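Local coordinates for alpha-amylase (Eubacterium rectale DSM 17629, PDB 6AZ5), which probably binds starch or related alpha-glucans as a family 41 carbohydrate-binding module of a surface-anchored amylase from a human gut bacterium, at residues 49-54 with 99-104; 91-96 with 108-113. All coordinates share one frame; numbering follows the deposited sequence.

Contact 1. Residues 49-54 with 99-104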
ATOM      1  N   VAL A  49       8.523  13.711  -4.041  1.00 29.67           N
ATOM      2  CA  VAL A  49       8.887  12.296  -4.053  1.00 27.14           C
ATOM      3  C   VAL A  49       7.901  11.495  -4.910  1.00 28.04           C
ATOM      4  O   VAL A  49       6.815  11.976  -5.243  1.00 24.19           O
ATOM      5  CB  VAL A  49       8.916  11.702  -2.637  1.00 32.07           C
ATOM      6  CG1 VAL A  49       9.950  12.419  -1.781  1.00 36.69           C
ATOM      7  CG2 VAL A  49       7.528  11.780  -2.000  1.00 29.03           C
ATOM      8  N   THR A  50       8.276  10.269  -5.262  1.00 26.19           N
ATOM      9  CA  THR A  50       7.398   9.408  -6.054  1.00 27.74           C
ATOM     10  C   THR A  50       6.922   8.197  -5.250  1.00 25.89           C
ATOM     11  O   THR A  50       7.716   7.519  -4.597  1.00 27.69           O
ATOM     12  CB  THR A  50       8.097   8.931  -7.342  1.00 29.86           C
ATOM     13  OG1 THR A  50       8.471  10.071  -8.124  1.00 27.90           O
ATOM     14  CG2 THR A  50       7.172   8.048  -8.165  1.00 25.10           C
ATOM     15  N   TRP A  51       5.618   7.940  -5.292  1.00 24.89           N
ATOM     16  CA  TRP A  51       5.035   6.802  -4.589  1.00 22.56           C
ATOM     17  C   TRP A  51       4.759   5.642  -5.539  1.00 18.87           C
ATOM     18  O   TRP A  51       4.471   5.859  -6.713  1.00 19.72           O
ATOM     19  CB  TRP A  51       3.719   7.193  -3.907  1.00 20.44           C
ATOM     20  CG  TRP A  51       3.792   8.314  -2.916  1.00 18.29           C
ATOM     21  CD1 TRP A  51       3.967   9.644  -3.184  1.00 18.26           C
ATOM     22  CD2 TRP A  51       3.632   8.208  -1.499  1.00 17.17           C
ATOM     23  NE1 TRP A  51       3.953  10.368  -2.014  1.00 18.03           N
ATOM     24  CE2 TRP A  51       3.747   9.508  -0.965  1.00 21.41           C
ATOM     25  CE3 TRP A  51       3.419   7.140  -0.623  1.00 16.66           C
ATOM     26  CZ2 TRP A  51       3.650   9.766   0.396  1.00 18.56           C
ATOM     27  CZ3 TRP A  51       3.322   7.397   0.729  1.00 18.46           C
ATOM     28  CH2 TRP A  51       3.438   8.698   1.227  1.00 19.72           C
ATOM     29  N   PHE A  52       4.839   4.414  -5.028  1.00 17.03           N
ATOM     30  CA  PHE A  52       4.223   3.272  -5.706  1.00 17.30           C
ATOM     31  C   PHE A  52       2.710   3.408  -5.557  1.00 18.87           C
ATOM     32  O   PHE A  52       2.233   3.846  -4.515  1.00 14.51           O
ATOM     33  CB  PHE A  52       4.677   1.932  -5.105  1.00 18.71           C
ATOM     34  CG  PHE A  52       6.133   1.621  -5.318  1.00 23.91           C
ATOM     35  CD1 PHE A  52       7.082   2.023  -4.391  1.00 23.91           C
ATOM     36  CD2 PHE A  52       6.550   0.911  -6.435  1.00 20.96           C
ATOM     37  CE1 PHE A  52       8.419   1.732  -4.579  1.00 26.73           C
ATOM     38  CE2 PHE A  52       7.884   0.621  -6.631  1.00 22.44           C
ATOM     39  CZ  PHE A  52       8.821   1.030  -5.702  1.00 27.02           C
ATOM     40  N   LYS A  53       1.943   3.031  -6.572  1.00 18.66           N
ATOM     41  CA  LYS A  53       0.498   3.047  -6.402  1.00 17.05           C
ATOM     42  C   LYS A  53      -0.149   1.776  -6.924  1.00 16.26           C
ATOM     43  O   LYS A  53       0.396   1.095  -7.793  1.00 16.43           O
ATOM     44  CB  LYS A  53      -0.117   4.274  -7.090  1.00 16.04           C
ATOM     45  CG  LYS A  53      -0.580   4.036  -8.508  1.00 18.25           C
ATOM     46  CD  LYS A  53      -1.137   5.303  -9.141  1.00 24.98           C
ATOM     47  CE  LYS A  53      -1.405   5.093 -10.630  1.00 20.69           C
ATOM     48  NZ  LYS A  53      -1.627   6.384 -11.332  1.00 27.61           N
ATOM     49  N   GLN A  54      -1.308   1.457  -6.361  1.00 14.73           N
ATOM     50  CA  GLN A  54      -2.172   0.417  -6.897  1.00 13.68           C
ATOM     51  C   GLN A  54      -3.584   0.625  -6.367  1.00 16.29           C
ATOM     52  O   GLN A  54      -3.784   1.321  -5.371  1.00 12.38           O
ATOM     53  CB  GLN A  54      -1.662  -0.970  -6.526  1.00 13.25           C
ATOM     54  CG  GLN A  54      -1.678  -1.268  -5.040  1.00 13.53           C
ATOM     55  CD  GLN A  54      -1.285  -2.704  -4.742  1.00 17.51           C
ATOM     56  OE1 GLN A  54      -1.881  -3.645  -5.263  1.00 14.64           O
ATOM     57  NE2 GLN A  54      -0.261  -2.875  -3.916  1.00 16.47           N
ATOM     58  N   VAL A  99      -8.045   7.096  -0.398  1.00 21.07           N
ATOM     59  CA  VAL A  99      -6.621   6.972  -0.637  1.00 20.60           C
ATOM     60  C   VAL A  99      -5.906   6.681   0.673  1.00 19.90           C
ATOM     61  O   VAL A  99      -6.151   7.344   1.678  1.00 17.63           O
ATOM     62  CB  VAL A  99      -6.056   8.250  -1.275  1.00 19.73           C
ATOM     63  CG1 VAL A  99      -4.541   8.196  -1.336  1.00 22.10           C
ATOM     64  CG2 VAL A  99      -6.640   8.429  -2.663  1.00 16.89           C
ATOM     65  N   LEU A 100      -5.044   5.668   0.666  1.00 21.37           N
ATOM     66  CA  LEU A 100      -4.191   5.387   1.815  1.00 17.90           C
ATOM     67  C   LEU A 100      -2.739   5.760   1.516  1.00 20.50           C
ATOM     68  O   LEU A 100      -2.227   5.504   0.422  1.00 13.87           O
ATOM     69  CB  LEU A 100      -4.295   3.919   2.224  1.00 16.92           C
ATOM     70  CG  LEU A 100      -5.446   3.537   3.167  1.00 19.88           C
ATOM     71  CD1 LEU A 100      -5.439   4.399   4.416  1.00 16.45           C
ATOM     72  CD2 LEU A 100      -6.807   3.605   2.476  1.00 17.14           C
ATOM     73  N   TYR A 101      -2.093   6.391   2.491  1.00 18.52           N
ATOM     74  CA  TYR A 101      -0.683   6.736   2.387  1.00 20.64           C
ATOM     75  C   TYR A 101       0.140   5.861   3.314  1.00 22.60           C
ATOM     76  O   TYR A 101       0.078   5.984   4.537  1.00 21.58           O
ATOM     77  CB  TYR A 101      -0.454   8.205   2.711  1.00 21.89           C
ATOM     78  CG  TYR A 101      -1.130   9.140   1.746  1.00 22.23           C
ATOM     79  CD1 TYR A 101      -0.484   9.572   0.595  1.00 23.98           C
ATOM     80  CD2 TYR A 101      -2.423   9.580   1.976  1.00 22.07           C
ATOM     81  CE1 TYR A 101      -1.110  10.426  -0.292  1.00 28.01           C
ATOM     82  CE2 TYR A 101      -3.052  10.430   1.101  1.00 26.27           C
ATOM     83  CZ  TYR A 101      -2.397  10.850  -0.031  1.00 26.40           C
ATOM     84  OH  TYR A 101      -3.039  11.699  -0.899  1.00 22.71           O
ATOM     85  N   TYR A 102       0.904   4.965   2.710  1.00 16.84           N
ATOM     86  CA  TYR A 102       1.694   4.011   3.453  1.00 19.33           C
ATOM     87  C   TYR A 102       3.164   4.379   3.314  1.00 23.58           C
ATOM     88  O   TYR A 102       3.789   4.128   2.286  1.00 16.70           O
ATOM     89  CB  TYR A 102       1.393   2.590   2.960  1.00 21.05           C
ATOM     90  CG  TYR A 102       2.172   1.469   3.613  1.00 23.29           C
ATOM     91  CD1 TYR A 102       2.860   1.661   4.804  1.00 18.80           C
ATOM     92  CD2 TYR A 102       2.155   0.188   3.066  1.00 19.94           C
ATOM     93  CE1 TYR A 102       3.556   0.626   5.402  1.00 20.86           C
ATOM     94  CE2 TYR A 102       2.840  -0.857   3.662  1.00 20.66           C
ATOM     95  CZ  TYR A 102       3.539  -0.631   4.832  1.00 24.85           C
ATOM     96  OH  TYR A 102       4.222  -1.661   5.436  1.00 17.32           O
ATOM     97  N   VAL A 103       3.692   5.004   4.359  1.00 24.95           N
ATOM     98  CA  VAL A 103       5.124   5.225   4.472  1.00 21.60           C
ATOM     99  C   VAL A 103       5.726   4.014   5.164  1.00 23.15           C
ATOM    100  O   VAL A 103       5.277   3.627   6.242  1.00 27.44           O
ATOM    101  CB  VAL A 103       5.459   6.509   5.255  1.00 22.98           C
ATOM    102  CG1 VAL A 103       6.912   6.491   5.714  1.00 24.84           C
ATOM    103  CG2 VAL A 103       5.178   7.738   4.403  1.00 18.31           C
ATOM    104  N   ASP A 104       6.713   3.399   4.517  1.00 28.19           N
ATOM    105  CA  ASP A 104       7.432   2.276   5.096  1.00 25.93           C
ATOM    106  C   ASP A 104       7.908   2.667   6.491  1.00 28.47           C
ATOM    107  O   ASP A 104       8.590   3.680   6.651  1.00 28.35           O
ATOM    108  CB  ASP A 104       8.612   1.874   4.208  1.00 28.12           C
ATOM    109  CG  ASP A 104       9.243   0.571   4.640  1.00 32.45           C
ATOM    110  OD1 ASP A 104       8.734  -0.493   4.232  1.00 34.69           O
ATOM    111  OD2 ASP A 104      10.237   0.605   5.397  1.00 33.19           O
TER

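Contact 2. Residues 91-96 with 108-113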
ATOM      1  N   THR A  91      -8.080   1.017   8.467  1.00 20.50           N
ATOM      2  CA  THR A  91      -9.493   0.708   8.351  1.00 17.10           C
ATOM      3  C   THR A  91     -10.025   1.229   7.024  1.00 14.88           C
ATOM      4  O   THR A  91      -9.762   2.364   6.647  1.00 20.33           O
ATOM      5  CB  THR A  91     -10.291   1.306   9.529  1.00 18.46           C
ATOM      6  OG1 THR A  91      -9.770   0.792  10.762  1.00 19.23           O
ATOM      7  CG2 THR A  91     -11.766   0.952   9.424  1.00 18.89           C
ATOM      8  N   ILE A  92     -10.755   0.385   6.308  1.00 19.91           N
ATOM      9  CA  ILE A  92     -11.352   0.780   5.043  1.00 19.76           C
ATOM     10  C   ILE A  92     -12.482   1.779   5.294  1.00 17.53           C
ATOM     11  O   ILE A  92     -13.509   1.429   5.871  1.00 19.01           O
ATOM     12  CB  ILE A  92     -11.876  -0.443   4.283  1.00 22.01           C
ATOM     13  CG1 ILE A  92     -10.752  -1.474   4.123  1.00 16.76           C
ATOM     14  CG2 ILE A  92     -12.460  -0.036   2.938  1.00 18.75           C
ATOM     15  CD1 ILE A  92     -11.247  -2.850   3.734  1.00 20.95           C
ATOM     16  N   SER A  93     -12.275   3.024   4.872  1.00 22.15           N
ATOM     17  CA  SER A  93     -13.213   4.111   5.156  1.00 20.32           C
ATOM     18  C   SER A  93     -14.416   4.122   4.219  1.00 21.11           C
ATOM     19  O   SER A  93     -15.482   4.620   4.573  1.00 28.96           O
ATOM     20  CB  SER A  93     -12.505   5.463   5.072  1.00 22.77           C
ATOM     21  OG  SER A  93     -12.321   5.865   3.724  1.00 25.12           O
ATOM     22  N   GLY A  94     -14.246   3.590   3.017  1.00 22.21           N
ATOM     23  CA  GLY A  94     -15.322   3.605   2.045  1.00 18.72           C
ATOM     24  C   GLY A  94     -15.563   4.988   1.465  1.00 20.71           C
ATOM     25  O   GLY A  94     -16.605   5.233   0.865  1.00 24.65           O
ATOM     26  N   ASP A  95     -14.605   5.897   1.640  1.00 22.16           N
ATOM     27  CA  ASP A  95     -14.733   7.242   1.077  1.00 25.39           C
ATOM     28  C   ASP A  95     -14.828   7.165  -0.443  1.00 26.07           C
ATOM     29  O   ASP A  95     -14.441   6.163  -1.046  1.00 25.24           O
ATOM     30  CB  ASP A  95     -13.559   8.140   1.486  1.00 23.79           C
ATOM     31  CG  ASP A  95     -13.654   8.621   2.940  1.00 31.83           C
ATOM     32  OD1 ASP A  95     -14.772   8.648   3.502  1.00 37.66           O
ATOM     33  OD2 ASP A  95     -12.607   8.986   3.522  1.00 28.47           O
ATOM     34  N   GLU A  96     -15.357   8.225  -1.048  1.00 30.49           N
ATOM     35  CA  GLU A  96     -15.547   8.304  -2.496  1.00 35.90           C
ATOM     36  C   GLU A  96     -14.264   7.983  -3.259  1.00 31.03           C
ATOM     37  O   GLU A  96     -14.221   7.042  -4.054  1.00 33.53           O
ATOM     38  CB  GLU A  96     -16.059   9.697  -2.884  1.00 33.57           C
ATOM     39  CG  GLU A  96     -16.164   9.970  -4.390  1.00 40.39           C
ATOM     40  CD  GLU A  96     -16.852   8.865  -5.181  1.00 45.94           C
ATOM     41  OE1 GLU A  96     -17.709   8.145  -4.620  1.00 47.94           O
ATOM     42  OE2 GLU A  96     -16.534   8.728  -6.383  1.00 45.41           O
ATOM     43  N   PRO A 108      -0.499   2.629   7.465  1.00 21.44           N
ATOM     44  CA  PRO A 108      -0.986   3.516   6.405  1.00 19.75           C
ATOM     45  C   PRO A 108      -2.065   4.451   6.945  1.00 24.47           C
ATOM     46  O   PRO A 108      -2.837   4.046   7.820  1.00 15.73           O
ATOM     47  CB  PRO A 108      -1.558   2.548   5.357  1.00 21.56           C
ATOM     48  CG  PRO A 108      -0.958   1.202   5.690  1.00 19.74           C
ATOM     49  CD  PRO A 108      -0.812   1.216   7.185  1.00 19.83           C
ATOM     50  N   VAL A 109      -2.108   5.681   6.440  1.00 21.58           N
ATOM     51  CA  VAL A 109      -3.080   6.662   6.908  1.00 24.85           C
ATOM     52  C   VAL A 109      -3.845   7.319   5.764  1.00 26.33           C
ATOM     53  O   VAL A 109      -3.360   7.391   4.632  1.00 21.64           O
ATOM     54  CB  VAL A 109      -2.404   7.756   7.733  1.00 25.05           C
ATOM     55  CG1 VAL A 109      -1.999   7.208   9.102  1.00 21.48           C
ATOM     56  CG2 VAL A 109      -1.211   8.315   6.971  1.00 24.63           C
ATOM     57  N   HIS A 110      -5.044   7.807   6.069  1.00 24.37           N
ATOM     58  CA  HIS A 110      -5.908   8.403   5.058  1.00 24.85           C
ATOM     59  C   HIS A 110      -5.482   9.802   4.644  1.00 21.24           C
ATOM     60  O   HIS A 110      -5.910  10.296   3.600  1.00 32.95           O
ATOM     61  CB  HIS A 110      -7.351   8.436   5.550  1.00 24.44           C
ATOM     62  CG  HIS A 110      -8.035   7.108   5.491  1.00 18.70           C
ATOM     63  ND1 HIS A 110      -8.136   6.276   6.588  1.00 17.22           N
ATOM     64  CD2 HIS A 110      -8.633   6.463   4.469  1.00 19.63           C
ATOM     65  CE1 HIS A 110      -8.780   5.178   6.241  1.00 19.24           C
ATOM     66  NE2 HIS A 110      -9.095   5.262   4.958  1.00 20.62           N
ATOM     67  N   GLU A 111      -4.645  10.448   5.446  1.00 27.05           N
ATOM     68  CA  GLU A 111      -4.179  11.775   5.069  1.00 29.74           C
ATOM     69  C   GLU A 111      -2.705  11.775   4.698  1.00 30.80           C
ATOM     70  O   GLU A 111      -1.885  11.106   5.328  1.00 27.90           O
ATOM     71  CB  GLU A 111      -4.434  12.784   6.180  1.00 33.55           C
ATOM     72  CG  GLU A 111      -4.587  14.203   5.649  1.00 35.32           C
ATOM     73  CD  GLU A 111      -5.447  15.075   6.543  1.00 39.41           C
ATOM     74  OE1 GLU A 111      -6.478  14.582   7.052  1.00 38.77           O
ATOM     75  OE2 GLU A 111      -5.088  16.255   6.735  1.00 38.25           O
ATOM     76  N   LYS A 112      -2.390  12.541   3.661  1.00 30.70           N
ATOM     77  CA  LYS A 112      -1.048  12.621   3.105  1.00 29.47           C
ATOM     78  C   LYS A 112      -0.048  13.200   4.098  1.00 31.49           C
ATOM     79  O   LYS A 112      -0.216  14.325   4.567  1.00 33.05           O
ATOM     80  CB  LYS A 112      -1.085  13.460   1.832  1.00 28.32           C
ATOM     81  CG  LYS A 112       0.248  13.738   1.202  1.00 27.54           C
ATOM     82  CD  LYS A 112       0.025  14.459  -0.108  1.00 34.56           C
ATOM     83  CE  LYS A 112       1.261  15.195  -0.547  1.00 37.32           C
ATOM     84  NZ  LYS A 112       1.112  15.709  -1.938  1.00 40.28           N
ATOM     85  N   PRO A 113       0.997  12.424   4.423  1.00 28.77           N
ATOM     86  CA  PRO A 113       2.042  12.837   5.363  1.00 25.16           C
ATOM     87  C   PRO A 113       3.123  13.705   4.733  1.00 27.63           C
ATOM     88  O   PRO A 113       3.168  13.861   3.513  1.00 29.64           O
ATOM     89  CB  PRO A 113       2.632  11.504   5.831  1.00 26.88           C
ATOM     90  CG  PRO A 113       2.438  10.599   4.684  1.00 21.90           C
ATOM     91  CD  PRO A 113       1.147  11.017   4.022  1.00 20.87           C
TER

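Contact 1. Residues 49-54 with 99-104
The six-membered ring of Trp51 takes the edge of the Tyr101 ring against one of its faces, an edge-to-face (T-shaped) pair with centroids 5.6 Å apart and planes at 72°. Tyr101 CD1 does the touching: it stands over the rim of the indole, 4.1 Å from Trp51 CH2, and does not sit over the ring centre. Trp51 has CG anti to its own carbonyl carbon (chi1 -58°), which carries the benzo end of the indole across to residues 101-103 while the pyrrole side points back, its NE1 hydrogen-bonded to Asp44 OD2 of the adjoining strand 35-44. That bond probably limits the swing of the ring. Val103 meets the same end of the indole obliquely with a single methyl, CG2 lying 3.7 Å from Trp51 CH2. The rim also runs up to the backbone: Tyr102 O lies near the indole plane, 3.7 Å from Trp51 CZ3. Tyr102 itself turns its phenol the other way, to Asp84 and the backbone N of Ala71. Strands 49-58 and 99-103 are not paired; the axes of the short segments come within 9.0 Å at 121°, and the Trp51 side chain reaches across to side chains and one carbonyl of 99-103. Strand 3-10 pairs with both, antiparallel to 49-58 and parallel to 99-103, and Trp51 reaches past it from one flanking strand to the other in this beta-sheet module.

Contact 2. Residues 91-96 with 108-113
The imidazole edge of His110 meets the Thr91 carbonyl, and packed obliquely against the same ring is Ser93, which forms an ST turn: Ser93 OG accepts the backbone N-H of Asp95 at 3.1 Å, with an N-H...O angle of 156°. The contact joins two surface loops of this beta-sheet module, one leading from strand 88-91 to strand 99-103 and the other following strand 99-103. Thr91 O lies in the imidazole plane at the ring edge, 3.0 Å from His110 CE1, so a carbon rather than a nitrogen faces this carbonyl most closely. Ser93 brings CB to 3.4 Å from His110 NE2, which is packing and not a polar bond. The hydroxyl of Ser93 sits between its own backbone N and carbonyl carbon (chi1 78°), which aims it along the chain at Asp95. An alanine here would lack the hydroxyl, probably leaving the Asp95 N-H without this acceptor, the turn free to shift and part of the contact with the imidazole lost. Further out, Glu98 organises both sides: OE2 takes hydrogen bonds from His110 NE2 and Ser93 N, while OE1 takes one from Gly94 N. One carboxylate thus ties the histidine to the loop and is likely to hold the ring beside Ser93. The carboxylate of Asp95 is also nearby, and together the two acids could favour a protonated imidazole, although Asp95 OD2 remains 5.3 Å from His110 NE2.

Strand 99-103 connects the two contacts, whose centres are about 12 Å apart. It supplies one side of contact 1 and separates the two loops of contact 2, so the segments alternate along the chain: 49-54, 91-96, 99-104, 108-113. Contact 1 is partly buried and closer to the middle of the module, whereas contact 2 lies at the surface. Tyr101 joins them directly: its backbone N probably donates a hydrogen bond to Val109 O (2.7 Å), and its CB packs on Pro113 CD at 3.5 Å. Residues 108-110 thus return beside the last strand and 112-113 fold over Tyr101, tying the C-terminal segment to the sheet.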